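Local structure of beta-galactosidase/beta-glucuronidase (Faecalibacterium prausnitzii L2-6, 6MVF) at residues 24-34 against 162-173. The protein binds flavin mononucleotide and is a beta-glucuronidase of glycosyl hydrolase family 2, a family also generally assigned beta-galactosidase activity. Numbering follows the deposited sequence.
Sequences MREIISLNEGW and GVNLISVPNAHF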
ATOM      1  N   MET A  24      -3.150  -5.930 -25.909  1.00 32.56           N
ATOM      2  CA  MET A  24      -2.185  -5.073 -26.579  1.00 34.83           C
ATOM      3  C   MET A  24      -2.541  -3.590 -26.479  1.00 31.35           C
ATOM      4  O   MET A  24      -1.746  -2.758 -26.925  1.00 33.77           O
ATOM      5  CB  MET A  24      -2.039  -5.481 -28.051  1.00 38.02           C
ATOM      6  CG  MET A  24      -1.567  -6.933 -28.311  1.00 38.83           C
ATOM      7  SD  MET A  24      -1.471  -7.381 -30.092  1.00 51.00           S
ATOM      8  CE  MET A  24      -1.560  -9.177 -30.017  1.00 41.49           C
ATOM      9  N   ARG A  25      -3.688  -3.237 -25.894  1.00 28.95           N
ATOM     10  CA  ARG A  25      -3.998  -1.830 -25.650  1.00 32.06           C
ATOM     11  C   ARG A  25      -3.163  -1.278 -24.498  1.00 36.18           C
ATOM     12  O   ARG A  25      -3.155  -1.830 -23.389  1.00 38.52           O
ATOM     13  CB  ARG A  25      -5.482  -1.616 -25.350  1.00 29.18           C
ATOM     14  CG  ARG A  25      -5.790  -0.176 -24.922  1.00 29.39           C
ATOM     15  CD  ARG A  25      -7.296   0.111 -24.740  1.00 32.10           C
ATOM     16  NE  ARG A  25      -8.080  -0.246 -25.924  1.00 35.36           N
ATOM     17  CZ  ARG A  25      -9.178   0.384 -26.319  1.00 26.80           C
ATOM     18  NH1 ARG A  25      -9.634   1.420 -25.643  1.00 22.04           N
ATOM     19  NH2 ARG A  25      -9.814  -0.024 -27.400  1.00 33.30           N
ATOM     20  N   GLU A  26      -2.473  -0.173 -24.769  1.00 34.20           N
ATOM     21  CA  GLU A  26      -1.628   0.502 -23.801  1.00 35.69           C
ATOM     22  C   GLU A  26      -2.122   1.932 -23.625  1.00 37.22           C
ATOM     23  O   GLU A  26      -2.295   2.653 -24.610  1.00 36.36           O
ATOM     24  CB  GLU A  26      -0.182   0.483 -24.275  1.00 37.11           C
ATOM     25  CG  GLU A  26       0.827   0.159 -23.205  1.00 47.30           C
ATOM     26  CD  GLU A  26       2.210   0.690 -23.549  1.00 69.65           C
ATOM     27  OE1 GLU A  26       2.397   1.161 -24.703  1.00 61.36           O
ATOM     28  OE2 GLU A  26       3.104   0.645 -22.664  1.00 75.19           O
ATOM     29  N   ILE A  27      -2.377   2.335 -22.386  1.00 37.64           N
ATOM     30  CA  ILE A  27      -2.776   3.705 -22.083  1.00 33.57           C
ATOM     31  C   ILE A  27      -1.667   4.342 -21.267  1.00 33.70           C
ATOM     32  O   ILE A  27      -1.346   3.869 -20.170  1.00 35.22           O
ATOM     33  CB  ILE A  27      -4.114   3.770 -21.330  1.00 35.74           C
ATOM     34  CG1 ILE A  27      -5.239   3.179 -22.183  1.00 35.31           C
ATOM     35  CG2 ILE A  27      -4.439   5.191 -20.954  1.00 30.25           C
ATOM     36  CD1 ILE A  27      -5.837   1.920 -21.589  1.00 38.19           C
ATOM     37  N   ILE A  28      -1.085   5.413 -21.794  1.00 38.23           N
ATOM     38  CA  ILE A  28      -0.004   6.135 -21.131  1.00 36.74           C
ATOM     39  C   ILE A  28      -0.531   7.486 -20.672  1.00 34.58           C
ATOM     40  O   ILE A  28      -1.055   8.269 -21.474  1.00 39.03           O
ATOM     41  CB  ILE A  28       1.212   6.324 -22.048  1.00 34.46           C
ATOM     42  CG1 ILE A  28       1.753   4.982 -22.543  1.00 39.30           C
ATOM     43  CG2 ILE A  28       2.287   7.073 -21.290  1.00 38.44           C
ATOM     44  CD1 ILE A  28       1.190   4.527 -23.907  1.00 44.03           C
ATOM     45  N   SER A  29      -0.373   7.781 -19.392  1.00 35.70           N
ATOM     46  CA  SER A  29      -0.750   9.101 -18.920  1.00 35.06           C
ATOM     47  C   SER A  29       0.265  10.135 -19.391  1.00 36.68           C
ATOM     48  O   SER A  29       1.476   9.935 -19.272  1.00 33.20           O
ATOM     49  CB  SER A  29      -0.852   9.127 -17.405  1.00 33.51           C
ATOM     50  OG  SER A  29      -1.261  10.426 -17.005  1.00 45.35           O
ATOM     51  N   LEU A  30      -0.231  11.240 -19.938  1.00 38.90           N
ATOM     52  CA  LEU A  30       0.634  12.338 -20.340  1.00 35.50           C
ATOM     53  C   LEU A  30       0.300  13.572 -19.522  1.00 38.96           C
ATOM     54  O   LEU A  30       0.068  14.643 -20.089  1.00 40.63           O
ATOM     55  CB  LEU A  30       0.466  12.671 -21.816  1.00 28.32           C
ATOM     56  CG  LEU A  30       0.828  11.670 -22.888  1.00 38.00           C
ATOM     57  CD1 LEU A  30       0.155  12.129 -24.185  1.00 36.60           C
ATOM     58  CD2 LEU A  30       2.334  11.612 -23.037  1.00 37.38           C
ATOM     59  N   ASN A  31       0.239  13.445 -18.204  1.00 39.59           N
ATOM     60  CA  ASN A  31      -0.147  14.593 -17.395  1.00 40.50           C
ATOM     61  C   ASN A  31       1.033  15.471 -16.996  1.00 37.75           C
ATOM     62  O   ASN A  31       0.822  16.617 -16.591  1.00 35.24           O
ATOM     63  CB  ASN A  31      -0.901  14.117 -16.148  1.00 37.10           C
ATOM     64  CG  ASN A  31      -2.339  13.674 -16.459  1.00 43.56           C
ATOM     65  OD1 ASN A  31      -2.794  13.729 -17.612  1.00 35.51           O
ATOM     66  ND2 ASN A  31      -3.060  13.242 -15.426  1.00 40.93           N
ATOM     67  N   GLU A  32       2.260  14.970 -17.114  1.00 39.31           N
ATOM     68  CA  GLU A  32       3.449  15.669 -16.653  1.00 42.69           C
ATOM     69  C   GLU A  32       4.148  16.407 -17.790  1.00 39.78           C
ATOM     70  O   GLU A  32       3.975  16.092 -18.967  1.00 37.39           O
ATOM     71  CB  GLU A  32       4.422  14.687 -16.006  1.00 35.85           C
ATOM     72  CG  GLU A  32       3.952  14.187 -14.665  1.00 44.61           C
ATOM     73  CD  GLU A  32       4.427  12.781 -14.384  1.00 72.14           C
ATOM     74  OE1 GLU A  32       4.810  12.074 -15.353  1.00 69.73           O
ATOM     75  OE2 GLU A  32       4.415  12.385 -13.193  1.00 84.66           O
ATOM     76  N   GLY A  33       4.941  17.409 -17.415  1.00 40.15           N
ATOM     77  CA  GLY A  33       5.911  17.988 -18.330  1.00 41.28           C
ATOM     78  C   GLY A  33       5.399  19.010 -19.322  1.00 42.41           C
ATOM     79  O   GLY A  33       5.886  19.068 -20.459  1.00 43.01           O
ATOM     80  N   TRP A  34       4.449  19.842 -18.923  1.00 41.58           N
ATOM     81  CA  TRP A  34       3.818  20.779 -19.834  1.00 39.14           C
ATOM     82  C   TRP A  34       4.328  22.185 -19.569  1.00 41.36           C
ATOM     83  O   TRP A  34       4.599  22.564 -18.423  1.00 40.75           O
ATOM     84  CB  TRP A  34       2.284  20.765 -19.696  1.00 33.62           C
ATOM     85  CG  TRP A  34       1.639  19.469 -20.055  1.00 38.21           C
ATOM     86  CD1 TRP A  34       1.490  18.371 -19.248  1.00 36.57           C
ATOM     87  CD2 TRP A  34       1.042  19.124 -21.313  1.00 31.99           C
ATOM     88  NE1 TRP A  34       0.837  17.374 -19.928  1.00 36.99           N
ATOM     89  CE2 TRP A  34       0.547  17.810 -21.194  1.00 29.49           C
ATOM     90  CE3 TRP A  34       0.866  19.805 -22.520  1.00 29.98           C
ATOM     91  CZ2 TRP A  34      -0.108  17.163 -22.240  1.00 30.89           C
ATOM     92  CZ3 TRP A  34       0.217  19.158 -23.562  1.00 29.67           C
ATOM     93  CH2 TRP A  34      -0.262  17.853 -23.415  1.00 33.58           C
ATOM     94  N   GLY A 162      -6.685  16.210 -17.446  1.00 36.78           N
ATOM     95  CA  GLY A 162      -5.536  15.471 -17.926  1.00 30.27           C
ATOM     96  C   GLY A 162      -5.744  14.955 -19.334  1.00 28.32           C
ATOM     97  O   GLY A 162      -6.800  15.130 -19.948  1.00 32.34           O
ATOM     98  N   VAL A 163      -4.704  14.275 -19.828  1.00 30.20           N
ATOM     99  CA  VAL A 163      -4.564  13.870 -21.228  1.00 30.83           C
ATOM    100  C   VAL A 163      -3.894  12.497 -21.272  1.00 27.75           C
ATOM    101  O   VAL A 163      -3.007  12.206 -20.466  1.00 30.95           O
ATOM    102  CB  VAL A 163      -3.743  14.918 -22.039  1.00 30.24           C
ATOM    103  CG1 VAL A 163      -3.448  14.425 -23.446  1.00 28.43           C
ATOM    104  CG2 VAL A 163      -4.458  16.271 -22.098  1.00 25.43           C
ATOM    105  N   ASN A 164      -4.306  11.657 -22.225  1.00 29.06           N
ATOM    106  CA  ASN A 164      -3.821  10.287 -22.334  1.00 33.17           C
ATOM    107  C   ASN A 164      -3.340   9.987 -23.742  1.00 32.12           C
ATOM    108  O   ASN A 164      -3.875  10.498 -24.728  1.00 31.56           O
ATOM    109  CB  ASN A 164      -4.898   9.250 -22.002  1.00 33.71           C
ATOM    110  CG  ASN A 164      -5.198   9.164 -20.528  1.00 35.40           C
ATOM    111  OD1 ASN A 164      -4.290   9.124 -19.701  1.00 40.24           O
ATOM    112  ND2 ASN A 164      -6.485   9.121 -20.190  1.00 29.28           N
ATOM    113  N   LEU A 165      -2.348   9.107 -23.817  1.00 33.23           N
ATOM    114  CA  LEU A 165      -1.878   8.519 -25.063  1.00 32.24           C
ATOM    115  C   LEU A 165      -2.339   7.067 -25.099  1.00 34.75           C
ATOM    116  O   LEU A 165      -2.190   6.346 -24.105  1.00 35.58           O
ATOM    117  CB  LEU A 165      -0.358   8.607 -25.149  1.00 29.28           C
ATOM    118  CG  LEU A 165       0.352   8.624 -26.487  1.00 35.60           C
ATOM    119  CD1 LEU A 165      -0.015   9.883 -27.240  1.00 35.82           C
ATOM    120  CD2 LEU A 165       1.855   8.555 -26.245  1.00 33.05           C
ATOM    121  N   ILE A 166      -2.923   6.644 -26.220  1.00 32.77           N
ATOM    122  CA  ILE A 166      -3.435   5.282 -26.369  1.00 37.69           C
ATOM    123  C   ILE A 166      -2.733   4.606 -27.548  1.00 37.25           C
ATOM    124  O   ILE A 166      -2.746   5.122 -28.673  1.00 36.78           O
ATOM    125  CB  ILE A 166      -4.963   5.256 -26.548  1.00 32.06           C
ATOM    126  CG1 ILE A 166      -5.651   5.952 -25.367  1.00 29.69           C
ATOM    127  CG2 ILE A 166      -5.446   3.813 -26.691  1.00 25.44           C
ATOM    128  CD1 ILE A 166      -7.160   6.059 -25.490  1.00 26.46           C
ATOM    129  N   SER A 167      -2.133   3.450 -27.287  1.00 35.35           N
ATOM    130  CA  SER A 167      -1.478   2.621 -28.289  1.00 28.74           C
ATOM    131  C   SER A 167      -2.295   1.344 -28.460  1.00 35.41           C
ATOM    132  O   SER A 167      -2.569   0.651 -27.472  1.00 30.70           O
ATOM    133  CB  SER A 167      -0.047   2.305 -27.845  1.00 25.97           C
ATOM    134  OG  SER A 167       0.572   1.390 -28.712  1.00 38.37           O
ATOM    135  N   VAL A 168      -2.695   1.043 -29.694  1.00 34.34           N
ATOM    136  CA  VAL A 168      -3.524  -0.130 -29.988  1.00 31.61           C
ATOM    137  C   VAL A 168      -3.053  -0.775 -31.281  1.00 30.87           C
ATOM    138  O   VAL A 168      -2.350  -0.149 -32.086  1.00 30.16           O
ATOM    139  CB  VAL A 168      -5.024   0.227 -30.102  1.00 33.68           C
ATOM    140  CG1 VAL A 168      -5.626   0.605 -28.727  1.00 29.82           C
ATOM    141  CG2 VAL A 168      -5.239   1.319 -31.138  1.00 31.48           C
ATOM    142  N   PRO A 169      -3.425  -2.047 -31.511  1.00 31.68           N
ATOM    143  CA  PRO A 169      -3.152  -2.662 -32.815  1.00 29.25           C
ATOM    144  C   PRO A 169      -4.072  -2.093 -33.877  1.00 34.43           C
ATOM    145  O   PRO A 169      -4.958  -1.284 -33.567  1.00 29.68           O
ATOM    146  CB  PRO A 169      -3.440  -4.154 -32.591  1.00 31.06           C
ATOM    147  CG  PRO A 169      -3.639  -4.312 -31.122  1.00 34.77           C
ATOM    148  CD  PRO A 169      -4.094  -2.993 -30.606  1.00 32.93           C
ATOM    149  N   ASN A 170      -3.884  -2.539 -35.125  1.00 36.08           N
ATOM    150  CA  ASN A 170      -4.684  -2.016 -36.230  1.00 36.30           C
ATOM    151  C   ASN A 170      -6.159  -2.372 -36.066  1.00 28.32           C
ATOM    152  O   ASN A 170      -7.034  -1.539 -36.309  1.00 28.01           O
ATOM    153  CB  ASN A 170      -4.134  -2.527 -37.564  1.00 28.66           C
ATOM    154  CG  ASN A 170      -4.869  -1.943 -38.752  1.00 33.06           C
ATOM    155  OD1 ASN A 170      -4.853  -0.728 -38.966  1.00 40.64           O
ATOM    156  ND2 ASN A 170      -5.528  -2.799 -39.524  1.00 25.02           N
ATOM    157  N   ALA A 171      -6.455  -3.603 -35.673  1.00 30.14           N
ATOM    158  CA  ALA A 171      -7.805  -3.989 -35.293  1.00 31.69           C
ATOM    159  C   ALA A 171      -7.952  -3.774 -33.788  1.00 33.57           C
ATOM    160  O   ALA A 171      -7.163  -4.309 -33.001  1.00 30.19           O
ATOM    161  CB  ALA A 171      -8.092  -5.440 -35.677  1.00 26.80           C
ATOM    162  N   HIS A 172      -8.958  -2.993 -33.397  1.00 28.60           N
ATOM    163  CA  HIS A 172      -9.124  -2.525 -32.029  1.00 31.48           C
ATOM    164  C   HIS A 172     -10.538  -1.984 -31.881  1.00 31.80           C
ATOM    165  O   HIS A 172     -11.145  -1.532 -32.851  1.00 32.68           O
ATOM    166  CB  HIS A 172      -8.100  -1.433 -31.670  1.00 24.94           C
ATOM    167  CG  HIS A 172      -8.269  -0.158 -32.444  1.00 28.44           C
ATOM    168  ND1 HIS A 172      -7.543   0.129 -33.582  1.00 31.29           N
ATOM    169  CD2 HIS A 172      -9.072   0.913 -32.235  1.00 29.26           C
ATOM    170  CE1 HIS A 172      -7.895   1.317 -34.042  1.00 31.22           C
ATOM    171  NE2 HIS A 172      -8.817   1.818 -33.237  1.00 25.61           N
ATOM    172  N   PHE A 173     -11.040  -2.005 -30.646  1.00 30.59           N
ATOM    173  CA  PHE A 173     -12.340  -1.415 -30.350  1.00 31.27           C
ATOM    174  C   PHE A 173     -12.339   0.096 -30.598  1.00 34.88           C
ATOM    175  O   PHE A 173     -11.361   0.800 -30.301  1.00 32.47           O
ATOM    176  CB  PHE A 173     -12.746  -1.706 -28.902  1.00 27.01           C
ATOM    177  CG  PHE A 173     -12.948  -3.166 -28.594  1.00 29.01           C
ATOM    178  CD1 PHE A 173     -14.084  -3.838 -29.053  1.00 27.54           C
ATOM    179  CD2 PHE A 173     -12.027  -3.858 -27.797  1.00 31.78           C
ATOM    180  CE1 PHE A 173     -14.281  -5.170 -28.768  1.00 27.05           C
ATOM    181  CE2 PHE A 173     -12.223  -5.194 -27.487  1.00 29.07           C
ATOM    182  CZ  PHE A 173     -13.350  -5.856 -27.976  1.00 31.16           C
TER
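Leu30 lays its CD1 methyl against Leu165, 3.7 Å from Leu165 CB, the two side chains meeting at a slant. Its chi1 of -64°, with CG beside the backbone N, swings CG and CD1 onto Leu165. Separately, the backbone N of Leu30 donates to Val163 O at 3.0 Å. Phe77 and Arg75 of strand 70-78 also touch Leu30, so this end is the tightly packed one. Just beyond it, Asn31 OD1 takes the N-H of Val163 at 3.0 Å, in the carbonyl plane and nearly straight (166°), where the backbone pairing has ended. Were Asn31 an alanine, the Val163 N-H would probably lose this acceptor and the strand end be less firmly tied. Between Glu26 and Ser29 the strands run antiparallel, 155° apart: Glu26 with Ser167 and Ile28 with Leu165 are hydrogen-bonded pairs, each with two bonds. Strand 26-29 is outermost in a four-stranded antiparallel sheet of the family 2 sugar-binding domain, within this chain, with 163-168 next to 88-93. Exposed side chains on both faces are held more loosely: on one, Ile27 CG1 stays 4.2 Å from Ile166 CG1; on the other, Glu26 CB lies 4.0 Å from Ser167 CB. Toward the other end, Arg25 runs alongside Val168, Arg25 NE 3.8 Å from Val168 CG1, before its NH2 forms a salt bridge with Asp268, which also accepts the N-H of Phe173, the neighbour of FMN-binding Asp174.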